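Local coordinates for protein cysteine hydrolase (Staphylococcus aureus, PDB 6KUA) that catalyses the hydrolysis of nicotinamide to nicotinic acid and ammonia, as a zinc-containing nicotinamidase of the isochorismatase-like cysteine hydrolase family, at residues D14-D19 / E81-V86; D33-R38 / E128-C133. All blocks are in the same frame, centred on the assembly; numbering follows the deposited sequence.

Overall arrangement
From the N terminus, the chain runs through strand 4-9 and the short helix 13-16, which with the turn after it makes up 14-19, then enters helix 32-44 with 33-38. Contact 1 is closed when the chain comes back at 81-86, leading into helix 84-93; contact 2 closes farther along, at 128-133 on strand 126-132 of the parallel sheet. The two loops cross, since 33-38 lies inside the first and 128-133 beyond it. Their centres are about 13 Å apart, and they meet directly: K85 forms a salt bridge with D33, and V86 packs on I35 and V36. Together they tie helix 13-16 and its following turn, helices 32-44 and 84-93, and strand 126-132 within one isochorismatase domain.

Contact 1: D14-D19 / E81-V86; sequences DFIADD and ELYGKV
One face of the Y83 ring is taken by I16, whose CG2 methyl sits 3.4 Å above the ring plane, over the centre. This is a CH-pi contact, with CG2 3.5 Å from the ring centroid and 12° off the normal; its nearest ring atom, Y83 CD2, is also at 3.5 Å. CB of I16 follows over the inner end of the ring, 3.7 Å from Y83 CG. The A17 methyl comes in obliquely, its CB 3.9 Å from CE1 of Y83. A chi1 of 179° swings the Y83 ring away from its own backbone N and across to 14-19, against the isoleucine. Attraction here is dispersive and CH-pi in kind, over a modest 158 Å² of buried surface.

A17 is where the chain leaves helix 13-16, and the carbonyls here are taken up by side chains, I16 O by NE2 of Q29 and A17 O by the hydroxyl of T23. The I16 side chain, which also rests on Y11 and on V132 of strand 126-132, is about 13 Å from the bound zinc ion. Y83 touches E32 of helix 32-44, and the chain then continues into helix 84-93, whose V86 packs on F51 of strand 48-54.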
# COMPACT_ATOMS: atom_id res chain seq x y z
N ASP A 14 19.53 7.67 20.74
CA ASP A 14 20.18 8.46 19.70
C ASP A 14 19.40 9.72 19.34
O ASP A 14 20.00 10.72 18.93
CB ASP A 14 20.39 7.61 18.44
CG ASP A 14 21.77 6.97 18.40
OD1 ASP A 14 22.64 7.38 19.20
OD2 ASP A 14 21.97 6.05 17.57
N PHE A 15 18.07 9.69 19.49
CA PHE A 15 17.25 10.86 19.18
C PHE A 15 17.01 11.76 20.38
O PHE A 15 16.72 12.95 20.19
CB PHE A 15 15.89 10.44 18.61
CG PHE A 15 15.91 10.07 17.16
CD1 PHE A 15 16.29 10.99 16.20
CD2 PHE A 15 15.55 8.79 16.75
CE1 PHE A 15 16.32 10.65 14.86
CE2 PHE A 15 15.58 8.44 15.41
CZ PHE A 15 15.96 9.37 14.46
N ILE A 16 17.10 11.24 21.60
CA ILE A 16 16.64 11.96 22.79
C ILE A 16 17.81 12.45 23.64
O ILE A 16 17.74 13.55 24.21
CB ILE A 16 15.69 11.08 23.63
CG1 ILE A 16 14.51 10.60 22.76
CG2 ILE A 16 15.15 11.84 24.84
CD1 ILE A 16 13.77 11.73 22.11
N ALA A 17 18.88 11.67 23.75
CA ALA A 17 19.94 11.95 24.70
C ALA A 17 20.86 13.06 24.21
O ALA A 17 21.08 13.22 23.01
CB ALA A 17 20.75 10.68 24.98
N ASP A 18 21.42 13.82 25.16
CA ASP A 18 22.32 14.92 24.83
C ASP A 18 23.52 14.45 24.02
O ASP A 18 23.93 15.10 23.05
CB ASP A 18 22.78 15.63 26.10
CG ASP A 18 21.68 16.44 26.76
OD1 ASP A 18 20.85 17.04 26.03
OD2 ASP A 18 21.64 16.49 28.01
N ASP A 19 24.11 13.32 24.40
CA ASP A 19 25.20 12.73 23.62
C ASP A 19 24.68 11.74 22.58
O ASP A 19 25.40 10.79 22.22
CB ASP A 19 26.22 12.07 24.54
CG ASP A 19 27.18 13.08 25.17
OD1 ASP A 19 28.26 12.67 25.64
OD2 ASP A 19 26.84 14.29 25.20
N GLU A 81 18.44 1.83 21.55
CA GLU A 81 17.65 1.42 22.70
C GLU A 81 16.69 2.53 23.11
O GLU A 81 16.98 3.72 22.92
CB GLU A 81 18.55 1.07 23.88
CG GLU A 81 19.38 -0.19 23.68
CD GLU A 81 20.14 -0.58 24.94
OE1 GLU A 81 21.00 -1.48 24.85
OE2 GLU A 81 19.89 0.01 26.01
N LEU A 82 15.56 2.14 23.68
CA LEU A 82 14.59 3.13 24.14
C LEU A 82 15.19 4.00 25.24
O LEU A 82 16.01 3.55 26.04
CB LEU A 82 13.31 2.45 24.62
CG LEU A 82 12.49 1.76 23.52
CD1 LEU A 82 11.46 0.83 24.13
CD2 LEU A 82 11.80 2.78 22.64
N TYR A 83 14.77 5.25 25.28
CA TYR A 83 15.38 6.23 26.16
C TYR A 83 14.80 6.16 27.58
O TYR A 83 13.59 6.13 27.76
CB TYR A 83 15.19 7.63 25.60
CG TYR A 83 15.78 8.70 26.47
CD1 TYR A 83 17.15 8.95 26.45
CD2 TYR A 83 14.99 9.44 27.33
CE1 TYR A 83 17.71 9.92 27.25
CE2 TYR A 83 15.54 10.41 28.15
CZ TYR A 83 16.91 10.64 28.10
OH TYR A 83 17.49 11.60 28.89
N GLY A 84 15.69 6.14 28.57
CA GLY A 84 15.37 6.57 29.92
C GLY A 84 14.30 5.73 30.60
O GLY A 84 14.31 4.50 30.53
N LYS A 85 13.38 6.42 31.27
CA LYS A 85 12.29 5.73 31.96
C LYS A 85 11.39 4.96 31.00
O LYS A 85 10.80 3.95 31.38
CB LYS A 85 11.46 6.71 32.77
CG LYS A 85 12.24 7.42 33.87
CD LYS A 85 11.38 8.48 34.54
CE LYS A 85 12.24 9.49 35.28
NZ LYS A 85 11.44 10.67 35.71
N VAL A 86 11.26 5.42 29.75
CA VAL A 86 10.47 4.67 28.78
C VAL A 86 11.14 3.33 28.49
O VAL A 86 10.49 2.28 28.50
CB VAL A 86 10.26 5.49 27.50
CG1 VAL A 86 9.67 4.62 26.40
CG2 VAL A 86 9.36 6.69 27.78

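Contact 2: D33-R38 / E128-C133; sequences DFIVSR and EIVGVC
R38 and E128 hold one end of this contact through a two-pronged salt bridge. The guanidinium meets the carboxylate side-on: NE of R38 donates to OE2 of E128 at 2.6 Å, and NH2 of R38 donates to OE1 of E128 at 3.0 Å. Both bonds are close to straight, with N-H...O angles of 162° and 166°, and each oxygen uses its syn lone pair. The two flat groups lie only 2° from coplanar, and the paired bonds fix the rotation of both. The arginine is bent at chi2 and chi3, which turns its NE edge toward the strand, whereas the glutamate stretches out from the backbone to meet it. NH2 of R38 also has a long, weak ion pair with D41.

Such a helix laid against a central parallel sheet belongs to the alpha/beta architecture of isochorismatase-like hydrolases; segment 33-38 runs obliquely antiparallel to 128-132, their axes coming within 9.2 Å.

Further along the strand the contact becomes apolar, and V130 gives up the largest area to it, 58 Å². Its CG2 branch meets the I35 side chain, 3.9 Å from CG1 and 4.0 Å from CD1 of I35, the two side chains passing alongside one another with their chains running in opposing directions. I35 CD1 continues to the G131 backbone, 4.1 Å from its N. Around this layer, V130 also packs on V8 of strand 4-9, while I35 also touches Y11.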
# COMPACT_ATOMS: atom_id res chain seq x y z
N ASP A 33 8.21 11.90 30.95
CA ASP A 33 7.24 11.61 32.00
C ASP A 33 5.85 11.40 31.43
O ASP A 33 5.10 10.53 31.90
CB ASP A 33 7.22 12.74 33.03
CG ASP A 33 8.30 12.59 34.10
OD1 ASP A 33 9.19 11.71 33.96
OD2 ASP A 33 8.25 13.37 35.08
N PHE A 34 5.47 12.17 30.40
CA PHE A 34 4.14 12.03 29.82
C PHE A 34 3.99 10.72 29.06
O PHE A 34 2.94 10.07 29.12
CB PHE A 34 3.84 13.21 28.91
CG PHE A 34 2.45 13.22 28.35
CD1 PHE A 34 2.17 12.59 27.14
CD2 PHE A 34 1.42 13.84 29.03
CE1 PHE A 34 0.88 12.60 26.61
CE2 PHE A 34 0.13 13.85 28.52
CZ PHE A 34 -0.14 13.23 27.31
N ILE A 35 5.03 10.32 28.34
CA ILE A 35 4.97 9.06 27.59
C ILE A 35 4.86 7.88 28.55
O ILE A 35 4.05 6.97 28.34
CB ILE A 35 6.20 8.95 26.67
CG1 ILE A 35 6.13 10.02 25.57
CG2 ILE A 35 6.28 7.59 26.04
CD1 ILE A 35 7.25 9.90 24.55
N VAL A 36 5.66 7.88 29.62
CA VAL A 36 5.61 6.82 30.63
C VAL A 36 4.20 6.69 31.18
O VAL A 36 3.68 5.58 31.35
CB VAL A 36 6.64 7.11 31.75
CG1 VAL A 36 6.42 6.20 32.95
CG2 VAL A 36 8.07 6.97 31.23
N SER A 37 3.55 7.82 31.44
CA SER A 37 2.20 7.74 31.95
C SER A 37 1.18 7.35 30.88
O SER A 37 0.13 6.81 31.23
CB SER A 37 1.81 9.07 32.61
OG SER A 37 1.21 9.96 31.68
N ARG A 38 1.46 7.58 29.60
CA ARG A 38 0.53 7.08 28.59
C ARG A 38 0.64 5.56 28.46
O ARG A 38 -0.36 4.87 28.30
CB ARG A 38 0.77 7.74 27.22
CG ARG A 38 0.58 9.24 27.18
CD ARG A 38 -0.71 9.69 27.86
NE ARG A 38 -1.88 9.16 27.17
CZ ARG A 38 -2.98 8.74 27.78
NH1 ARG A 38 -3.07 8.78 29.11
NH2 ARG A 38 -3.98 8.26 27.06
N GLU A 128 -3.32 6.75 19.38
CA GLU A 128 -2.70 7.90 20.02
C GLU A 128 -1.22 7.87 19.70
O GLU A 128 -0.57 6.83 19.84
CB GLU A 128 -2.94 7.87 21.53
CG GLU A 128 -2.45 9.08 22.27
CD GLU A 128 -2.85 9.05 23.75
OE1 GLU A 128 -3.97 8.58 24.07
OE2 GLU A 128 -2.03 9.50 24.58
N ILE A 129 -0.67 9.00 19.25
CA ILE A 129 0.70 9.02 18.76
C ILE A 129 1.55 9.94 19.63
O ILE A 129 1.25 11.13 19.76
CB ILE A 129 0.79 9.47 17.29
CG1 ILE A 129 -0.18 8.67 16.43
CG2 ILE A 129 2.20 9.25 16.79
CD1 ILE A 129 -0.23 9.19 14.99
N VAL A 130 2.64 9.39 20.15
CA VAL A 130 3.58 10.16 20.95
C VAL A 130 4.98 9.88 20.44
O VAL A 130 5.23 8.88 19.75
CB VAL A 130 3.47 9.83 22.45
CG1 VAL A 130 2.01 10.00 22.92
CG2 VAL A 130 3.97 8.40 22.73
N GLY A 131 5.91 10.76 20.77
CA GLY A 131 7.29 10.53 20.36
C GLY A 131 7.89 11.72 19.65
O GLY A 131 7.49 12.86 19.88
N VAL A 132 8.88 11.46 18.78
CA VAL A 132 9.64 12.51 18.12
C VAL A 132 9.90 12.08 16.68
O VAL A 132 9.82 10.90 16.34
CB VAL A 132 10.98 12.79 18.83
CG1 VAL A 132 10.76 13.25 20.27
CG2 VAL A 132 11.91 11.57 18.73
N CYS A 133 10.16 13.06 15.79
CA CYS A 133 9.86 14.48 15.96
C CYS A 133 8.47 14.77 15.46
O CYS A 133 7.98 14.09 14.55
CB CYS A 133 10.85 15.36 15.20
SG CYS A 133 12.53 15.18 15.69